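Local structure of GH26A (Muricauda sp. MAR_2010_75, 6Q75) at residues M108-Q113 with V181-G186; K196-L201 with L214-N219; F79-K84 with H116-S121. The protein is a family 26 glycoside hydrolase that probably cleaves beta-linked polysaccharides such as mannans, the usual substrates of its relatives. All blocks are in the same frame, centred on the assembly; numbering follows the deposited sequence.

All three contacts belong to one (beta/alpha)8 barrel. Interactions 1 and 2 are buried, interaction 3 lies at the surface; interaction 1 touches both of the others, which do not touch each other. Interactions 1 and 3 both use the long loop between strand 104-108 and helix 122-126: its first part, 108-113, packs on loop 181-186, and its last part, 116-121, on loop 79-84. Interaction 2 instead joins helix 194-208 to strand 214-221 in the barrel wall. The chemistry follows the place: interaction 2 is aromatic and apolar packing between regular elements, interaction 1 adds one indole-to-carbonyl bond to a tryptophan-rich core, and interaction 3 combines two hydrogen bonds to backbone oxygens with proline packing.

Interaction 1 of 3, residues M108-Q113 with V181-G186; sequences MWHVGQ and VWFWWG
Gln113 and Trp184 bring the two backbones nearest, with 7.1 Å between their CA atoms, where irregular segment 108-113 passes the type I beta turn that runs from Phe183 to Gly186. Both lie in beta-alpha loops of the (beta/alpha)8 barrel, following strands 104-108 and 170-173, at the C-terminal end of the strands, where glycoside hydrolases of this fold form their substrate cleft. Trp184 directs its indole at the other loop, and its NE1 donates to Val111 O over 2.9 Å with an N-H...O angle of 156°. The oxygen lies close to the indole plane, whereas the nitrogen stands above the plane of the Val111 carbonyl. Packing from two sides fixes the rotation of this indole: Gln113 CG makes a CH-pi contact 3.7 Å from the centroid of the five-membered ring, and Trp185 CE3 lies 3.3 Å above the plane on the opposite face. With chi2 at 179° the Gln113 chain stays stretched, runs past Trp184 the other way and gives its NE2 to Glu129 O. Trp185 presents an edge to the same carbonyl, with CZ3 3.4 Å from Val111 O, while its NE1 bonds to His176 O. Val111 CG1 rests beside both indoles. Nearer strand 104-108, ND1 of His110 is hydrogen-bonded to Asp78 OD2, and the His110 side chain comes about 3 Å from a bound Tris molecule, probably from the crystallisation liquor, at what may be a pocket. The rings of His110 and Phe183 meet obliquely, their planes at 63°; Phe183 CZ approaches His110 NE2 at 3.5 Å, at the imidazole edge.

Interaction 2 of 3, residues K196-L201 with L214-N219; sequences KLWKQL and LIWVWN
Leu201 N bonds to Leu197 O at 2.9 Å, a helical bond; Leu201 follows Trp198 by three residues, about one turn, and both meet Trp216 of the strand. Trp198 carries the larger share of the helix side. With CG anti to the backbone N (chi1 -176°), the indole of Trp198 reaches across from the helix until its far corner meets the strand backbone: CH2 lies 3.5 Å from Val217 O, which sits at the ring edge near its plane, and 3.6 Å from Trp218 CA. The NE1 of Trp198 is turned to Tyr243 O, so this buried indole nitrogen has an acceptor. Helix 196-201 and strand 214-219 run antiparallel, 167° apart with 12.0 Å between their axes. They are the second half of a right-handed beta-alpha-beta crossover of the barrel: helix 194-208 leads the chain back from strand 170-173 to strand 214-221, which pairs in parallel with strand 170-173. Trp216 and Trp218, two apart on the strand, turn their edges to opposite faces of Trp198. Trp218 makes an edge-to-face contact, its five-membered ring centroid 5.2 Å from that of the Trp198 six-membered ring, with CD1 over the face toward the rim; its NE1 bonds to Phe237 O. The edge of Trp216 meets the Trp198 face in an offset manner, CE3 standing 3.7 Å from Trp198 CZ2, and the two planes are turned 69° apart. Trp172 on the neighbouring strand extends the aromatic cluster past Trp216. Leu201 completes the helical side of the contact, its CD2 methyl 4.1 Å from Trp216 CZ3.

Interaction 3 of 3, residues F79-K84 with H116-S121; sequences FYWNGK and HDPPFS
Tyr80 and Trp81 both carry CG anti to the backbone N (chi1 -172° and -173°), and as neighbours in the chain they send their rings to different parts of loop 116-121: the phenol to Phe120, the indole to Pro118. The hydroxyl of Tyr80 donates to Phe120 O at 2.9 Å, close to the phenol plane, and tilts a little out of the plane of that carbonyl. Asn82 CB lies over the centre of the Tyr80 ring and limits its turning. The backbone of Phe120 is gripped a second time, as its N donates to Trp81 O over 3.0 Å, a nearly straight bond of 164° at the hydrogen. Trp81 O also receives the CA-H of Pro119, with CA at 3.3 Å. Trp81 is the centre of an inverse gamma turn, and its carbonyl faces the other loop. Pro118 lies over one face of the indole: CB makes a CH-pi contact 3.4 Å from the centroid of the Trp81 five-membered ring, and Pro118 CG lies 3.6 Å from Trp81 CE3. At the indole edge Trp81 NE1 gives a weak bond to Lys84 O, 3.2 Å long. The cis peptide between the two prolines kinks the chain, and Pro119 CB settles 3.2 Å from Gly83 O. Ser121 N-caps helix 122-126, its OG bonded to Glu124 N. A glycerol, probably from the crystallisation liquor, lies about 4 Å from the Tyr80 side chain and may mark a pocket, consistent with neighbouring beta-alpha loops at the cleft end of a (beta/alpha)8 barrel.

Interaction 1 of 3, residues M108-Q113 with V181-G186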
loop_
_atom_site.group_PDB
_atom_site.type_symbol
_atom_site.label_atom_id
_atom_site.label_comp_id
_atom_site.label_asym_id
_atom_site.label_seq_id
_atom_site.Cartn_x
_atom_site.Cartn_y
_atom_site.Cartn_z
ATOM N N MET A 108 3.416 -3.633 -1.451
ATOM C CA MET A 108 4.175 -2.411 -1.225
ATOM C C MET A 108 5.649 -2.675 -1.545
ATOM O O MET A 108 6.025 -3.767 -1.996
ATOM C CB MET A 108 4.003 -1.919 0.218
ATOM C CG MET A 108 4.563 -2.907 1.239
ATOM S SD MET A 108 4.123 -2.490 2.940
ATOM C CE MET A 108 4.810 -0.833 3.072
ATOM N N TRP A 109 6.492 -1.682 -1.267
ATOM C CA TRP A 109 7.873 -1.751 -1.740
ATOM C C TRP A 109 8.782 -0.837 -0.936
ATOM O O TRP A 109 9.127 0.259 -1.394
ATOM C CB TRP A 109 7.931 -1.399 -3.226
ATOM C CG TRP A 109 9.300 -1.551 -3.882
ATOM C CD1 TRP A 109 10.301 -2.421 -3.527
ATOM C CD2 TRP A 109 9.818 -0.764 -4.965
ATOM N NE1 TRP A 109 11.400 -2.251 -4.372
ATOM C CE2 TRP A 109 11.129 -1.225 -5.238
ATOM C CE3 TRP A 109 9.289 0.275 -5.741
ATOM C CZ2 TRP A 109 11.930 -0.683 -6.277
ATOM C CZ3 TRP A 109 10.089 0.824 -6.753
ATOM C CH2 TRP A 109 11.394 0.345 -6.999
ATOM N N HIS A 110 9.162 -1.243 0.272
ATOM C CA HIS A 110 10.326 -0.603 0.876
ATOM C C HIS A 110 11.531 -0.841 -0.035
ATOM O O HIS A 110 11.737 -1.944 -0.558
ATOM C CB HIS A 110 10.630 -1.153 2.256
ATOM C CG HIS A 110 9.657 -0.730 3.311
ATOM N ND1 HIS A 110 8.687 -1.576 3.804
ATOM C CD2 HIS A 110 9.524 0.438 3.987
ATOM C CE1 HIS A 110 8.000 -0.949 4.748
ATOM N NE2 HIS A 110 8.494 0.272 4.885
ATOM N N VAL A 111 12.319 0.207 -0.225
ATOM C CA VAL A 111 13.464 0.162 -1.120
ATOM C C VAL A 111 14.499 1.172 -0.641
ATOM O O VAL A 111 14.159 2.235 -0.108
ATOM C CB VAL A 111 12.985 0.417 -2.563
ATOM C CG1 VAL A 111 12.423 1.832 -2.705
ATOM C CG2 VAL A 111 14.127 0.137 -3.561
ATOM N N GLY A 112 15.778 0.838 -0.824
ATOM C CA GLY A 112 16.845 1.774 -0.533
ATOM C C GLY A 112 16.974 2.813 -1.642
ATOM O O GLY A 112 16.151 2.906 -2.553
ATOM N N GLN A 113 18.042 3.597 -1.562
ATOM C CA GLN A 113 18.239 4.719 -2.471
ATOM C C GLN A 113 18.836 4.259 -3.784
ATOM O O GLN A 113 19.494 3.220 -3.836
ATOM C CB GLN A 113 19.179 5.740 -1.843
ATOM C CG GLN A 113 18.600 6.296 -0.552
ATOM C CD GLN A 113 19.514 7.278 0.091
ATOM O OE1 GLN A 113 20.182 8.062 -0.592
ATOM N NE2 GLN A 113 19.593 7.227 1.412
ATOM N N VAL A 181 8.941 12.277 7.558
ATOM C CA VAL A 181 10.337 12.669 7.410
ATOM C C VAL A 181 11.300 11.486 7.475
ATOM O O VAL A 181 12.509 11.673 7.273
ATOM C CB VAL A 181 10.755 13.716 8.468
ATOM C CG1 VAL A 181 9.872 14.961 8.351
ATOM C CG2 VAL A 181 10.666 13.121 9.909
ATOM N N TRP A 182 10.809 10.265 7.671
ATOM C CA TRP A 182 11.718 9.177 8.012
ATOM C C TRP A 182 12.287 8.421 6.815
ATOM O O TRP A 182 13.442 7.982 6.878
ATOM C CB TRP A 182 11.026 8.183 8.948
ATOM C CG TRP A 182 9.582 7.873 8.657
ATOM C CD1 TRP A 182 9.102 6.823 7.918
ATOM C CD2 TRP A 182 8.433 8.592 9.132
ATOM N NE1 TRP A 182 7.718 6.841 7.916
ATOM C CE2 TRP A 182 7.287 7.921 8.644
ATOM C CE3 TRP A 182 8.263 9.747 9.902
ATOM C CZ2 TRP A 182 5.983 8.366 8.906
ATOM C CZ3 TRP A 182 6.965 10.185 10.187
ATOM C CH2 TRP A 182 5.842 9.499 9.678
ATOM N N PHE A 183 11.530 8.256 5.737
ATOM C CA PHE A 183 12.050 7.554 4.564
ATOM C C PHE A 183 12.801 8.514 3.650
ATOM O O PHE A 183 12.538 9.716 3.630
ATOM C CB PHE A 183 10.899 6.902 3.786
ATOM C CG PHE A 183 10.246 5.737 4.495
ATOM C CD1 PHE A 183 11.008 4.726 5.059
ATOM C CD2 PHE A 183 8.859 5.654 4.584
ATOM C CE1 PHE A 183 10.397 3.646 5.689
ATOM C CE2 PHE A 183 8.251 4.598 5.233
ATOM C CZ PHE A 183 9.010 3.586 5.775
ATOM N N TRP A 184 13.721 7.963 2.834
ATOM C CA TRP A 184 14.498 8.844 1.969
ATOM C C TRP A 184 13.619 9.569 0.956
ATOM O O TRP A 184 13.974 10.659 0.502
ATOM C CB TRP A 184 15.615 8.070 1.251
ATOM C CG TRP A 184 15.179 7.000 0.284
ATOM C CD1 TRP A 184 15.129 5.660 0.517
ATOM C CD2 TRP A 184 14.820 7.183 -1.097
ATOM N NE1 TRP A 184 14.722 4.993 -0.627
ATOM C CE2 TRP A 184 14.535 5.909 -1.629
ATOM C CE3 TRP A 184 14.692 8.303 -1.922
ATOM C CZ2 TRP A 184 14.112 5.720 -2.957
ATOM C CZ3 TRP A 184 14.283 8.114 -3.244
ATOM C CH2 TRP A 184 13.995 6.829 -3.742
ATOM N N TRP A 185 12.491 8.989 0.576
ATOM C CA TRP A 185 11.572 9.643 -0.348
ATOM C C TRP A 185 10.575 10.559 0.363
ATOM O O TRP A 185 9.670 11.104 -0.285
ATOM C CB TRP A 185 10.824 8.588 -1.169
ATOM C CG TRP A 185 9.980 7.667 -0.331
ATOM C CD1 TRP A 185 8.699 7.895 0.113
ATOM C CD2 TRP A 185 10.330 6.360 0.112
ATOM N NE1 TRP A 185 8.249 6.817 0.844
ATOM C CE2 TRP A 185 9.225 5.859 0.858
ATOM C CE3 TRP A 185 11.485 5.576 -0.002
ATOM C CZ2 TRP A 185 9.241 4.609 1.451
ATOM C CZ3 TRP A 185 11.507 4.330 0.585
ATOM C CH2 TRP A 185 10.385 3.856 1.320
ATOM N N GLY A 186 10.718 10.731 1.677
ATOM C CA GLY A 186 9.751 11.478 2.454
ATOM C C GLY A 186 10.041 12.962 2.529
ATOM O O GLY A 186 11.181 13.412 2.365
#

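Interaction 2 of 3, residues K196-L201 with L214-N219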
loop_
_atom_site.group_PDB
_atom_site.type_symbol
_atom_site.label_atom_id
_atom_site.label_comp_id
_atom_site.label_asym_id
_atom_site.label_seq_id
_atom_site.Cartn_x
_atom_site.Cartn_y
_atom_site.Cartn_z
ATOM N N LYS A 196 6.903 14.310 -8.580
ATOM C CA LYS A 196 7.648 13.987 -9.793
ATOM C C LYS A 196 8.192 12.561 -9.744
ATOM O O LYS A 196 8.253 11.888 -10.784
ATOM C CB LYS A 196 8.775 15.004 -9.999
ATOM C CG LYS A 196 9.500 14.839 -11.344
ATOM C CD LYS A 196 10.669 15.797 -11.495
ATOM C CE LYS A 196 10.975 16.041 -12.985
ATOM N NZ LYS A 196 11.873 17.215 -13.239
ATOM N N LEU A 197 8.581 12.085 -8.553
ATOM C CA LEU A 197 8.932 10.678 -8.400
ATOM C C LEU A 197 7.731 9.780 -8.688
ATOM O O LEU A 197 7.855 8.768 -9.386
ATOM C CB LEU A 197 9.476 10.409 -6.988
ATOM C CG LEU A 197 9.699 8.931 -6.625
ATOM C CD1 LEU A 197 10.713 8.319 -7.615
ATOM C CD2 LEU A 197 10.202 8.751 -5.159
ATOM N N TRP A 198 6.561 10.121 -8.140
ATOM C CA TRP A 198 5.369 9.315 -8.376
ATOM C C TRP A 198 5.083 9.191 -9.868
ATOM O O TRP A 198 4.842 8.090 -10.387
ATOM C CB TRP A 198 4.182 9.944 -7.657
ATOM C CG TRP A 198 2.915 9.148 -7.757
ATOM C CD1 TRP A 198 1.979 9.190 -8.754
ATOM C CD2 TRP A 198 2.451 8.187 -6.810
ATOM N NE1 TRP A 198 0.950 8.311 -8.472
ATOM C CE2 TRP A 198 1.222 7.685 -7.285
ATOM C CE3 TRP A 198 2.962 7.697 -5.602
ATOM C CZ2 TRP A 198 0.491 6.723 -6.590
ATOM C CZ3 TRP A 198 2.235 6.732 -4.921
ATOM C CH2 TRP A 198 1.024 6.251 -5.424
ATOM N N LYS A 199 5.118 10.319 -10.581
ATOM C CA LYS A 199 4.795 10.291 -12.005
ATOM C C LYS A 199 5.846 9.540 -12.809
ATOM O O LYS A 199 5.512 8.881 -13.802
ATOM C CB LYS A 199 4.642 11.714 -12.529
ATOM C CG LYS A 199 3.494 12.497 -11.891
ATOM C CD LYS A 199 3.614 13.946 -12.298
ATOM C CE LYS A 199 2.943 14.904 -11.336
ATOM N NZ LYS A 199 3.300 16.294 -11.771
ATOM N N GLN A 200 7.112 9.623 -12.395
ATOM C CA GLN A 200 8.171 8.889 -13.089
ATOM C C GLN A 200 8.004 7.384 -12.906
ATOM O O GLN A 200 8.201 6.602 -13.850
ATOM C CB GLN A 200 9.547 9.346 -12.591
ATOM C CG GLN A 200 10.720 8.828 -13.416
ATOM C CD GLN A 200 12.038 9.454 -12.969
ATOM O OE1 GLN A 200 12.854 8.818 -12.289
ATOM N NE2 GLN A 200 12.227 10.708 -13.311
ATOM N N LEU A 201 7.656 6.953 -11.694
ATOM C CA LEU A 201 7.381 5.539 -11.483
ATOM C C LEU A 201 6.154 5.117 -12.281
ATOM O O LEU A 201 6.127 4.033 -12.876
ATOM C CB LEU A 201 7.168 5.258 -9.990
ATOM C CG LEU A 201 6.900 3.774 -9.668
ATOM C CD1 LEU A 201 8.174 2.977 -9.847
ATOM C CD2 LEU A 201 6.406 3.589 -8.226
ATOM N N LEU A 214 -2.407 -2.840 -12.286
ATOM C CA LEU A 214 -2.170 -2.135 -11.030
ATOM C C LEU A 214 -3.297 -1.158 -10.719
ATOM O O LEU A 214 -3.817 -0.482 -11.611
ATOM C CB LEU A 214 -0.844 -1.380 -11.071
ATOM C CG LEU A 214 0.356 -2.188 -11.588
ATOM C CD1 LEU A 214 1.611 -1.331 -11.646
ATOM C CD2 LEU A 214 0.587 -3.386 -10.682
ATOM N N ILE A 215 -3.738 -1.168 -9.460
ATOM C CA ILE A 215 -4.569 -0.117 -8.889
ATOM C C ILE A 215 -3.642 0.759 -8.065
ATOM O O ILE A 215 -2.983 0.268 -7.139
ATOM C CB ILE A 215 -5.700 -0.709 -8.026
ATOM C CG1 ILE A 215 -6.742 -1.388 -8.931
ATOM C CG2 ILE A 215 -6.374 0.369 -7.177
ATOM C CD1 ILE A 215 -7.657 -2.329 -8.178
ATOM N N TRP A 216 -3.576 2.050 -8.378
ATOM C CA TRP A 216 -2.540 2.892 -7.790
ATOM C C TRP A 216 -3.021 3.463 -6.468
ATOM O O TRP A 216 -3.911 4.321 -6.436
ATOM C CB TRP A 216 -2.114 4.002 -8.746
ATOM C CG TRP A 216 -1.247 3.427 -9.843
ATOM C CD1 TRP A 216 -1.652 2.674 -10.910
ATOM C CD2 TRP A 216 0.187 3.467 -9.900
ATOM N NE1 TRP A 216 -0.557 2.291 -11.658
ATOM C CE2 TRP A 216 0.579 2.762 -11.053
ATOM C CE3 TRP A 216 1.170 4.064 -9.111
ATOM C CZ2 TRP A 216 1.915 2.617 -11.416
ATOM C CZ3 TRP A 216 2.494 3.924 -9.475
ATOM C CH2 TRP A 216 2.853 3.218 -10.637
ATOM N N VAL A 217 -2.399 3.016 -5.380
ATOM C CA VAL A 217 -2.812 3.425 -4.040
ATOM C C VAL A 217 -1.764 4.399 -3.538
ATOM O O VAL A 217 -0.610 4.015 -3.301
ATOM C CB VAL A 217 -2.956 2.244 -3.077
ATOM C CG1 VAL A 217 -3.476 2.765 -1.689
ATOM C CG2 VAL A 217 -3.904 1.181 -3.656
ATOM N N TRP A 218 -2.178 5.655 -3.357
ATOM C CA TRP A 218 -1.335 6.697 -2.787
ATOM C C TRP A 218 -1.526 6.628 -1.279
ATOM O O TRP A 218 -2.603 6.951 -0.789
ATOM C CB TRP A 218 -1.751 8.053 -3.356
ATOM C CG TRP A 218 -0.983 9.263 -2.857
ATOM C CD1 TRP A 218 0.168 9.807 -3.393
ATOM C CD2 TRP A 218 -1.362 10.116 -1.779
ATOM N NE1 TRP A 218 0.526 10.939 -2.696
ATOM C CE2 TRP A 218 -0.393 11.145 -1.695
ATOM C CE3 TRP A 218 -2.425 10.105 -0.860
ATOM C CZ2 TRP A 218 -0.452 12.145 -0.732
ATOM C CZ3 TRP A 218 -2.476 11.109 0.101
ATOM C CH2 TRP A 218 -1.507 12.112 0.153
ATOM N N ASN A 219 -0.493 6.169 -0.552
ATOM C CA ASN A 219 -0.621 5.744 0.849
ATOM C C ASN A 219 0.260 6.662 1.699
ATOM O O ASN A 219 1.481 6.484 1.745
ATOM C CB ASN A 219 -0.193 4.274 0.991
ATOM C CG ASN A 219 -0.620 3.622 2.322
ATOM O OD1 ASN A 219 -0.735 2.398 2.390
ATOM N ND2 ASN A 219 -0.842 4.427 3.373
#

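Interaction 3 of 3, residues F79-K84 with H116-S121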
loop_
_atom_site.group_PDB
_atom_site.type_symbol
_atom_site.label_atom_id
_atom_site.label_comp_id
_atom_site.label_asym_id
_atom_site.label_seq_id
_atom_site.Cartn_x
_atom_site.Cartn_y
_atom_site.Cartn_z
ATOM N N PHE A 79 7.835 -5.935 -1.291
ATOM C CA PHE A 79 8.950 -6.328 -2.139
ATOM C C PHE A 79 10.317 -6.038 -1.514
ATOM O O PHE A 79 11.348 -6.324 -2.138
ATOM C CB PHE A 79 8.841 -5.628 -3.493
ATOM C CG PHE A 79 7.960 -6.346 -4.482
ATOM C CD1 PHE A 79 8.438 -7.445 -5.198
ATOM C CD2 PHE A 79 6.669 -5.906 -4.730
ATOM C CE1 PHE A 79 7.639 -8.114 -6.110
ATOM C CE2 PHE A 79 5.853 -6.561 -5.670
ATOM C CZ PHE A 79 6.346 -7.667 -6.364
ATOM N N TYR A 80 10.343 -5.496 -0.298
ATOM C CA TYR A 80 11.581 -5.127 0.380
ATOM C C TYR A 80 12.675 -6.182 0.233
ATOM O O TYR A 80 12.559 -7.301 0.745
ATOM C CB TYR A 80 11.288 -4.884 1.863
ATOM C CG TYR A 80 12.432 -4.318 2.673
ATOM C CD1 TYR A 80 13.543 -3.721 2.064
ATOM C CD2 TYR A 80 12.385 -4.340 4.061
ATOM C CE1 TYR A 80 14.589 -3.195 2.849
ATOM C CE2 TYR A 80 13.413 -3.828 4.829
ATOM C CZ TYR A 80 14.504 -3.250 4.228
ATOM O OH TYR A 80 15.524 -2.740 5.029
ATOM N N TRP A 81 13.748 -5.830 -0.465
ATOM C CA TRP A 81 14.888 -6.725 -0.614
ATOM C C TRP A 81 15.839 -6.425 0.539
ATOM O O TRP A 81 16.780 -5.639 0.429
ATOM C CB TRP A 81 15.540 -6.513 -1.975
ATOM C CG TRP A 81 16.598 -7.445 -2.326
ATOM C CD1 TRP A 81 17.360 -8.226 -1.489
ATOM C CD2 TRP A 81 17.076 -7.680 -3.644
ATOM N NE1 TRP A 81 18.283 -8.944 -2.232
ATOM C CE2 TRP A 81 18.126 -8.618 -3.553
ATOM C CE3 TRP A 81 16.713 -7.188 -4.898
ATOM C CZ2 TRP A 81 18.822 -9.074 -4.681
ATOM C CZ3 TRP A 81 17.413 -7.640 -6.023
ATOM C CH2 TRP A 81 18.446 -8.576 -5.896
ATOM N N ASN A 82 15.558 -7.042 1.686
ATOM C CA ASN A 82 16.367 -6.799 2.873
ATOM C C ASN A 82 17.334 -7.927 3.181
ATOM O O ASN A 82 18.206 -7.742 4.031
ATOM C CB ASN A 82 15.464 -6.577 4.100
ATOM C CG ASN A 82 14.613 -7.789 4.410
ATOM O OD1 ASN A 82 13.905 -8.311 3.545
ATOM N ND2 ASN A 82 14.647 -8.223 5.655
ATOM N N GLY A 83 17.193 -9.082 2.531
ATOM C CA GLY A 83 18.060 -10.215 2.747
ATOM C C GLY A 83 18.916 -10.506 1.530
ATOM O O GLY A 83 18.993 -9.716 0.584
ATOM N N LYS A 84 19.582 -11.664 1.573
ATOM C CA LYS A 84 20.519 -12.001 0.502
ATOM C C LYS A 84 19.822 -12.033 -0.853
ATOM O O LYS A 84 20.297 -11.429 -1.822
ATOM C CB LYS A 84 21.200 -13.340 0.791
ATOM C CG LYS A 84 22.096 -13.834 -0.352
ATOM C CD LYS A 84 22.696 -15.211 -0.062
ATOM N N HIS A 116 22.425 3.019 -3.816
ATOM C CA HIS A 116 22.763 1.813 -3.076
ATOM C C HIS A 116 22.337 0.566 -3.844
ATOM O O HIS A 116 21.538 0.626 -4.786
ATOM C CB HIS A 116 22.102 1.847 -1.684
ATOM C CG HIS A 116 22.640 2.927 -0.800
ATOM N ND1 HIS A 116 21.852 3.640 0.076
ATOM C CD2 HIS A 116 23.892 3.437 -0.677
ATOM C CE1 HIS A 116 22.593 4.523 0.721
ATOM N NE2 HIS A 116 23.837 4.426 0.279
ATOM N N ASP A 117 22.881 -0.578 -3.426
ATOM C CA ASP A 117 22.493 -1.867 -3.978
ATOM C C ASP A 117 21.846 -2.726 -2.897
ATOM O O ASP A 117 22.154 -2.560 -1.714
ATOM C CB ASP A 117 23.700 -2.610 -4.554
ATOM C CG ASP A 117 24.302 -1.902 -5.737
ATOM O OD1 ASP A 117 23.529 -1.423 -6.596
ATOM O OD2 ASP A 117 25.551 -1.843 -5.816
ATOM N N PRO A 118 20.965 -3.655 -3.264
ATOM C CA PRO A 118 20.390 -4.552 -2.268
ATOM C C PRO A 118 21.442 -5.516 -1.753
ATOM O O PRO A 118 22.442 -5.774 -2.441
ATOM C CB PRO A 118 19.283 -5.295 -3.036
ATOM C CG PRO A 118 19.196 -4.650 -4.370
ATOM C CD PRO A 118 20.498 -3.981 -4.620
ATOM N N PRO A 119 21.255 -6.076 -0.551
ATOM C CA PRO A 119 20.119 -5.787 0.341
ATOM C C PRO A 119 20.203 -4.392 0.960
ATOM O O PRO A 119 21.282 -3.943 1.373
ATOM C CB PRO A 119 20.224 -6.866 1.412
ATOM C CG PRO A 119 21.651 -7.305 1.381
ATOM C CD PRO A 119 22.116 -7.150 -0.031
ATOM N N PHE A 120 19.059 -3.721 1.025
ATOM C CA PHE A 120 19.001 -2.319 1.405
ATOM C C PHE A 120 18.913 -2.197 2.918
ATOM O O PHE A 120 17.947 -2.669 3.519
ATOM C CB PHE A 120 17.790 -1.656 0.750
ATOM C CG PHE A 120 17.857 -1.628 -0.758
ATOM C CD1 PHE A 120 18.864 -0.926 -1.401
ATOM C CD2 PHE A 120 16.890 -2.269 -1.515
ATOM C CE1 PHE A 120 18.928 -0.885 -2.783
ATOM C CE2 PHE A 120 16.940 -2.234 -2.914
ATOM C CZ PHE A 120 17.965 -1.534 -3.542
ATOM N N SER A 121 19.908 -1.543 3.530
ATOM C CA SER A 121 19.888 -1.332 4.972
ATOM C C SER A 121 18.671 -0.506 5.395
ATOM O O SER A 121 18.327 0.504 4.774
ATOM C CB SER A 121 21.172 -0.635 5.419
ATOM O OG SER A 121 21.017 -0.081 6.721
#